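Epoxide hydrolase (Aspergillus niger, PDB 3G02) probably hydrolyses epoxides to vicinal diols as an alpha/beta-hydrolase-fold enzyme, here in an enantioselective variant obtained by directed evolution. Local coordinates at residues L62-M65 against R66-L70; E134-P138 against E139-F143. The protein carries 9 engineered substitutions. All blocks are in the same frame, centred on the assembly; numbering follows the deposited sequence.

Overall arrangement
Along the chain the two contacts come in series, contact 1 ending well before contact 2 begins, and they neither nest nor cross. Contact 1 (62-65 with 66-70) lies wholly inside helix 59-71 of the N-terminal region, where successive turns of one helix meet while its sides pack on helices 26-38, 271-284 and 292-304. The chain then runs through helix 75-82 and the first three strands of the sheet. Contact 2 (134-138 with 139-143) closes the short turn that leads from helix 126-135 into strand 143-148 of the alpha/beta hydrolase core. The two centres are 40 Å apart and the nearest atoms about 25 Å, without touching.

Contact 1. Residues L62-M65 against R66-L70; sequences LTTM and REKWL
Trp-69 N donates to Met-65 O at 2.8 Å, and Lys-68 N to Thr-64 O at 2.9 Å with an N-H...O angle of 164°. Arg-66 N to Leu-62 O and Glu-67 N to Thr-63 O complete four consecutive i to i+4 bonds. Thr-63 O has a further partner: a water donates to it at 2.8 Å and accepts from Arg-66 NH1 at 3.1 Å, lying at the edge of the guanidinium, in its plane. The side chain of Arg-66, with CG anti to the backbone N (chi1 -180°), is extended as far as NE, and the guanidinium is then turned across the chain to meet this water; its NE and NH2 bond to the carbonyls of Val-36 and Arg-37, so three polar links fix the rotation of the group. Leu-70 CD1 packs over one guanidinium face, 3.8 Å above the plane and offset toward the rim. This is a regular alpha-helical segment of helix 59-71, in the N-terminal region of the epoxide hydrolase, with one side buried and the other turned to solvent. On the outer side Thr-64 and Lys-68 run alongside each other, CG2 of Thr-64 lying 4.0 Å from CE of Lys-68. The extended lysine starts close over the preceding turn, its CG 3.4 Å from Thr-64 O. Thr-64 OG1 is hydrogen-bonded to Glu-60 O, one turn earlier in the helix. On the buried side Met-65 and Trp-69 pack on Leu-275 of helix 271-284; the indole NE1 bonds to Ser-300 OG on helix 292-304. Leu-62 also meets Leu-275, and touches His-265 of the second subunit.

Contact 2. Residues E134-P138 against E139-F143; sequences EEYTP and ETLPF
Thr-137 O is gripped by two backbone donors from the far side of the turn. Leu-141 N lies 2.8 Å from Thr-137 O, nearly along the C=O axis, whereas Thr-140 N, at 3.0 Å from the same oxygen, stands above the carbonyl plane and off its lone pairs. In the reverse direction, Thr-137 N donates to Thr-140 OG1 at 2.9 Å in a nearly straight bond. That hydroxyl sits between its own backbone N and carbonyl carbon (chi1 63°), which turns it back toward the start of the turn. The hydroxyl of Thr-137 donates to Glu-139 OE1 at 2.7 Å, meeting the oxygen on its anti side and 24° out of the carboxylate plane; a bend at chi2 folds the Glu-139 chain back to receive it. Thr-140 N also makes a weak bond to Thr-137 OG1, so the paired threonine bonds resemble a capping box. Residues 137-140 form a type I beta-turn, overlapped by an alpha-turn ending at Leu-141, on the surface between helix 126-135 and strand 143-148 of the alpha/beta hydrolase fold; Tyr-136 is the first residue to leave the helical conformation. Pro-142 CD lies over one face of the Tyr-136 ring, a CH-pi contact 3.5 Å from the centroid and 13° off the normal. Thr-140 OG1 lies at the edge of this ring, in plane. In one of its two conformers Leu-141 brings CD1 to 3.8 Å from Tyr-136 CB, the side chains crossing at about a right angle. Leu-141 and Pro-138 both pack on Phe-6; Leu-141 O bonds to Ser-104 OG. Toward the strand, Pro-142 CG sits 3.9 Å above the Phe-143 ring, over its centre, and Phe-143 packs on Val-393 of helix 382-396.

Contact 1. Residues L62-M65 against R66-L70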
loop_
_atom_site.group_PDB
_atom_site.type_symbol
_atom_site.label_atom_id
_atom_site.label_comp_id
_atom_site.label_asym_id
_atom_site.label_seq_id
_atom_site.Cartn_x
_atom_site.Cartn_y
_atom_site.Cartn_z
ATOM N N LEU A 62 -14.884 -0.680 -10.456
ATOM C CA LEU A 62 -14.987 0.466 -9.553
ATOM C C LEU A 62 -16.074 1.454 -9.977
ATOM O O LEU A 62 -16.821 1.944 -9.131
ATOM C CB LEU A 62 -13.639 1.166 -9.360
ATOM C CG LEU A 62 -13.587 2.139 -8.173
ATOM C CD1 LEU A 62 -13.825 1.430 -6.843
ATOM C CD2 LEU A 62 -12.275 2.900 -8.144
ATOM N N THR A 63 -16.146 1.730 -11.281
ATOM C CA THR A 63 -17.162 2.619 -11.848
ATOM C C THR A 63 -18.564 2.091 -11.548
ATOM O O THR A 63 -19.424 2.830 -11.055
ATOM C CB THR A 63 -16.984 2.766 -13.380
ATOM O OG1 THR A 63 -15.649 3.196 -13.671
ATOM C CG2 THR A 63 -17.982 3.772 -13.966
ATOM N N THR A 64 -18.773 0.809 -11.841
ATOM C CA THR A 64 -20.061 0.134 -11.635
ATOM C C THR A 64 -20.446 0.095 -10.156
ATOM O O THR A 64 -21.597 0.348 -9.801
ATOM C CB THR A 64 -20.044 -1.295 -12.225
ATOM O OG1 THR A 64 -19.839 -1.218 -13.642
ATOM C CG2 THR A 64 -21.361 -2.028 -11.953
ATOM N N MET A 65 -19.477 -0.203 -9.295
ATOM C CA MET A 65 -19.738 -0.250 -7.856
ATOM C C MET A 65 -20.052 1.121 -7.273
ATOM O O MET A 65 -20.902 1.235 -6.387
ATOM C CB MET A 65 -18.563 -0.887 -7.112
ATOM C CG MET A 65 -18.410 -2.369 -7.387
ATOM S SD MET A 65 -19.739 -3.365 -6.685
ATOM C CE MET A 65 -19.240 -3.466 -4.966
ATOM N N ARG A 66 -19.374 2.160 -7.772
ATOM C CA ARG A 66 -19.655 3.534 -7.354
ATOM C C ARG A 66 -21.087 3.922 -7.710
ATOM O O ARG A 66 -21.795 4.509 -6.893
ATOM C CB ARG A 66 -18.663 4.519 -7.983
ATOM C CG ARG A 66 -18.908 5.968 -7.575
ATOM C CD ARG A 66 -17.907 6.919 -8.210
ATOM N NE ARG A 66 -18.316 8.311 -8.038
ATOM C CZ ARG A 66 -19.161 8.947 -8.846
ATOM N NH1 ARG A 66 -19.691 8.325 -9.893
ATOM N NH2 ARG A 66 -19.481 10.209 -8.608
ATOM N N GLU A 67 -21.505 3.573 -8.924
ATOM C CA GLU A 67 -22.874 3.835 -9.364
ATOM C C GLU A 67 -23.903 3.084 -8.522
ATOM O O GLU A 67 -24.919 3.660 -8.116
ATOM C CB GLU A 67 -23.046 3.507 -10.849
ATOM C CG GLU A 67 -23.210 4.742 -11.719
ATOM C CD GLU A 67 -24.405 5.592 -11.307
ATOM O OE1 GLU A 67 -24.186 6.726 -10.833
ATOM O OE2 GLU A 67 -25.560 5.124 -11.438
ATOM N N LYS A 68 -23.630 1.807 -8.261
ATOM C CA LYS A 68 -24.476 0.983 -7.393
ATOM C C LYS A 68 -24.586 1.575 -5.989
ATOM O O LYS A 68 -25.675 1.641 -5.414
ATOM C CB LYS A 68 -23.948 -0.453 -7.324
ATOM C CG LYS A 68 -24.244 -1.291 -8.564
ATOM C CD LYS A 68 -23.758 -2.724 -8.407
ATOM C CE LYS A 68 -24.153 -3.572 -9.608
ATOM N NZ LYS A 68 -23.570 -4.941 -9.527
ATOM N N TRP A 69 -23.457 2.022 -5.446
ATOM C CA TRP A 69 -23.417 2.606 -4.112
ATOM C C TRP A 69 -24.283 3.865 -4.029
ATOM O O TRP A 69 -24.923 4.128 -3.010
ATOM C CB TRP A 69 -21.974 2.950 -3.747
ATOM C CG TRP A 69 -21.635 2.809 -2.303
ATOM C CD1 TRP A 69 -22.494 2.587 -1.261
ATOM C CD2 TRP A 69 -20.329 2.906 -1.733
ATOM N NE1 TRP A 69 -21.795 2.525 -0.079
ATOM C CE2 TRP A 69 -20.463 2.723 -0.340
ATOM C CE3 TRP A 69 -19.053 3.131 -2.267
ATOM C CZ2 TRP A 69 -19.367 2.751 0.525
ATOM C CZ3 TRP A 69 -17.967 3.164 -1.410
ATOM C CH2 TRP A 69 -18.128 2.970 -0.033
ATOM N N LEU A 70 -24.297 4.635 -5.113
ATOM C CA LEU A 70 -25.074 5.873 -5.173
ATOM C C LEU A 70 -26.571 5.674 -5.416
ATOM O O LEU A 70 -27.399 6.310 -4.752
ATOM C CB LEU A 70 -24.515 6.795 -6.259
ATOM C CG LEU A 70 -23.247 7.591 -5.966
ATOM C CD1 LEU A 70 -22.703 8.190 -7.256
ATOM C CD2 LEU A 70 -23.497 8.673 -4.917
HETATM O O HOH W 1 -19.314 5.601 -11.238
#

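Contact 2. Residues E134-P138 against E139-F143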
loop_
_atom_site.group_PDB
_atom_site.type_symbol
_atom_site.label_atom_id
_atom_site.label_comp_id
_atom_site.label_asym_id
_atom_site.label_seq_id
_atom_site.Cartn_x
_atom_site.Cartn_y
_atom_site.Cartn_z
ATOM N N GLU A 134 -32.026 -21.218 13.588
ATOM C CA GLU A 134 -33.019 -21.974 12.825
ATOM C C GLU A 134 -33.170 -23.407 13.331
ATOM O O GLU A 134 -34.228 -24.021 13.166
ATOM C CB GLU A 134 -32.640 -22.004 11.344
ATOM C CG GLU A 134 -32.921 -20.707 10.614
ATOM C CD GLU A 134 -32.312 -20.649 9.226
ATOM O OE1 GLU A 134 -31.398 -21.447 8.920
ATOM O OE2 GLU A 134 -32.755 -19.788 8.438
ATOM N N GLU A 135 -32.111 -23.922 13.951
ATOM C CA GLU A 135 -31.981 -25.345 14.256
ATOM C C GLU A 135 -32.129 -25.681 15.736
ATOM O O GLU A 135 -32.165 -26.854 16.108
ATOM C CB GLU A 135 -30.635 -25.854 13.743
ATOM C CG GLU A 135 -30.555 -25.891 12.226
ATOM C CD GLU A 135 -29.136 -26.019 11.706
ATOM O OE1 GLU A 135 -28.267 -26.541 12.434
ATOM O OE2 GLU A 135 -28.892 -25.584 10.560
ATOM N N TYR A 136 -32.203 -24.643 16.565
ATOM C CA TYR A 136 -32.304 -24.791 18.013
ATOM C C TYR A 136 -33.189 -23.702 18.607
ATOM O O TYR A 136 -33.409 -22.661 17.991
ATOM C CB TYR A 136 -30.914 -24.696 18.656
ATOM C CG TYR A 136 -29.969 -25.828 18.311
ATOM C CD1 TYR A 136 -30.055 -27.054 18.967
ATOM C CD2 TYR A 136 -28.981 -25.669 17.337
ATOM C CE1 TYR A 136 -29.192 -28.095 18.658
ATOM C CE2 TYR A 136 -28.112 -26.705 17.021
ATOM C CZ TYR A 136 -28.223 -27.916 17.687
ATOM O OH TYR A 136 -27.370 -28.947 17.388
ATOM N N THR A 137 -33.687 -23.951 19.816
ATOM C CA THR A 137 -34.287 -22.902 20.630
ATOM C C THR A 137 -33.283 -22.583 21.741
ATOM O O THR A 137 -32.305 -23.315 21.902
ATOM C CB THR A 137 -35.624 -23.345 21.250
ATOM O OG1 THR A 137 -35.378 -24.322 22.266
ATOM C CG2 THR A 137 -36.568 -23.915 20.190
ATOM N N PRO A 138 -33.507 -21.487 22.502
ATOM C CA PRO A 138 -32.606 -21.234 23.637
ATOM C C PRO A 138 -32.526 -22.413 24.611
ATOM O O PRO A 138 -31.488 -22.632 25.238
ATOM C CB PRO A 138 -33.232 -20.010 24.311
ATOM C CG PRO A 138 -33.945 -19.306 23.204
ATOM C CD PRO A 138 -34.515 -20.419 22.363
ATOM N N GLU A 139 -33.613 -23.178 24.700
ATOM C CA GLU A 139 -33.684 -24.356 25.563
ATOM C C GLU A 139 -32.833 -25.526 25.053
ATOM O O GLU A 139 -32.364 -26.346 25.841
ATOM C CB GLU A 139 -35.146 -24.805 25.736
ATOM C CG GLU A 139 -36.076 -23.778 26.406
ATOM C CD GLU A 139 -36.805 -22.865 25.421
ATOM O OE1 GLU A 139 -36.393 -22.775 24.245
ATOM O OE2 GLU A 139 -37.802 -22.227 25.824
ATOM N N THR A 140 -32.631 -25.606 23.738
ATOM C CA THR A 140 -31.928 -26.747 23.144
ATOM C C THR A 140 -30.524 -26.454 22.594
ATOM O O THR A 140 -29.753 -27.385 22.345
ATOM C CB THR A 140 -32.776 -27.435 22.044
ATOM O OG1 THR A 140 -33.015 -26.517 20.973
ATOM C CG2 THR A 140 -34.114 -27.895 22.608
ATOM N N LEU A 141 -30.209 -25.172 22.410
ATOM C CA LEU A 141 -28.911 -24.752 21.884
ATOM C C LEU A 141 -27.776 -25.335 22.731
ATOM O O LEU A 141 -27.710 -25.078 23.934
ATOM C CB LEU A 141 -28.828 -23.221 21.834
ATOM C CG LEU A 141 -27.679 -22.559 21.060
ATOM C CD1 LEU A 141 -27.796 -22.798 19.554
ATOM C CD2 LEU A 141 -27.659 -21.068 21.356
ATOM N N PRO A 142 -26.894 -26.140 22.108
ATOM C CA PRO A 142 -25.826 -26.820 22.851
ATOM C C PRO A 142 -24.632 -25.936 23.199
ATOM O O PRO A 142 -23.813 -26.321 24.033
ATOM C CB PRO A 142 -25.399 -27.939 21.900
ATOM C CG PRO A 142 -25.668 -27.393 20.544
ATOM C CD PRO A 142 -26.852 -26.478 20.669
ATOM N N PHE A 143 -24.527 -24.781 22.545
ATOM C CA PHE A 143 -23.380 -23.898 22.731
ATOM C C PHE A 143 -23.825 -22.493 23.100
ATOM O O PHE A 143 -24.948 -22.087 22.801
ATOM C CB PHE A 143 -22.544 -23.796 21.443
ATOM C CG PHE A 143 -22.248 -25.114 20.777
ATOM C CD1 PHE A 143 -21.811 -26.216 21.511
ATOM C CD2 PHE A 143 -22.356 -25.236 19.394
ATOM C CE1 PHE A 143 -21.525 -27.430 20.881
ATOM C CE2 PHE A 143 -22.065 -26.439 18.758
ATOM C CZ PHE A 143 -21.647 -27.541 19.505
#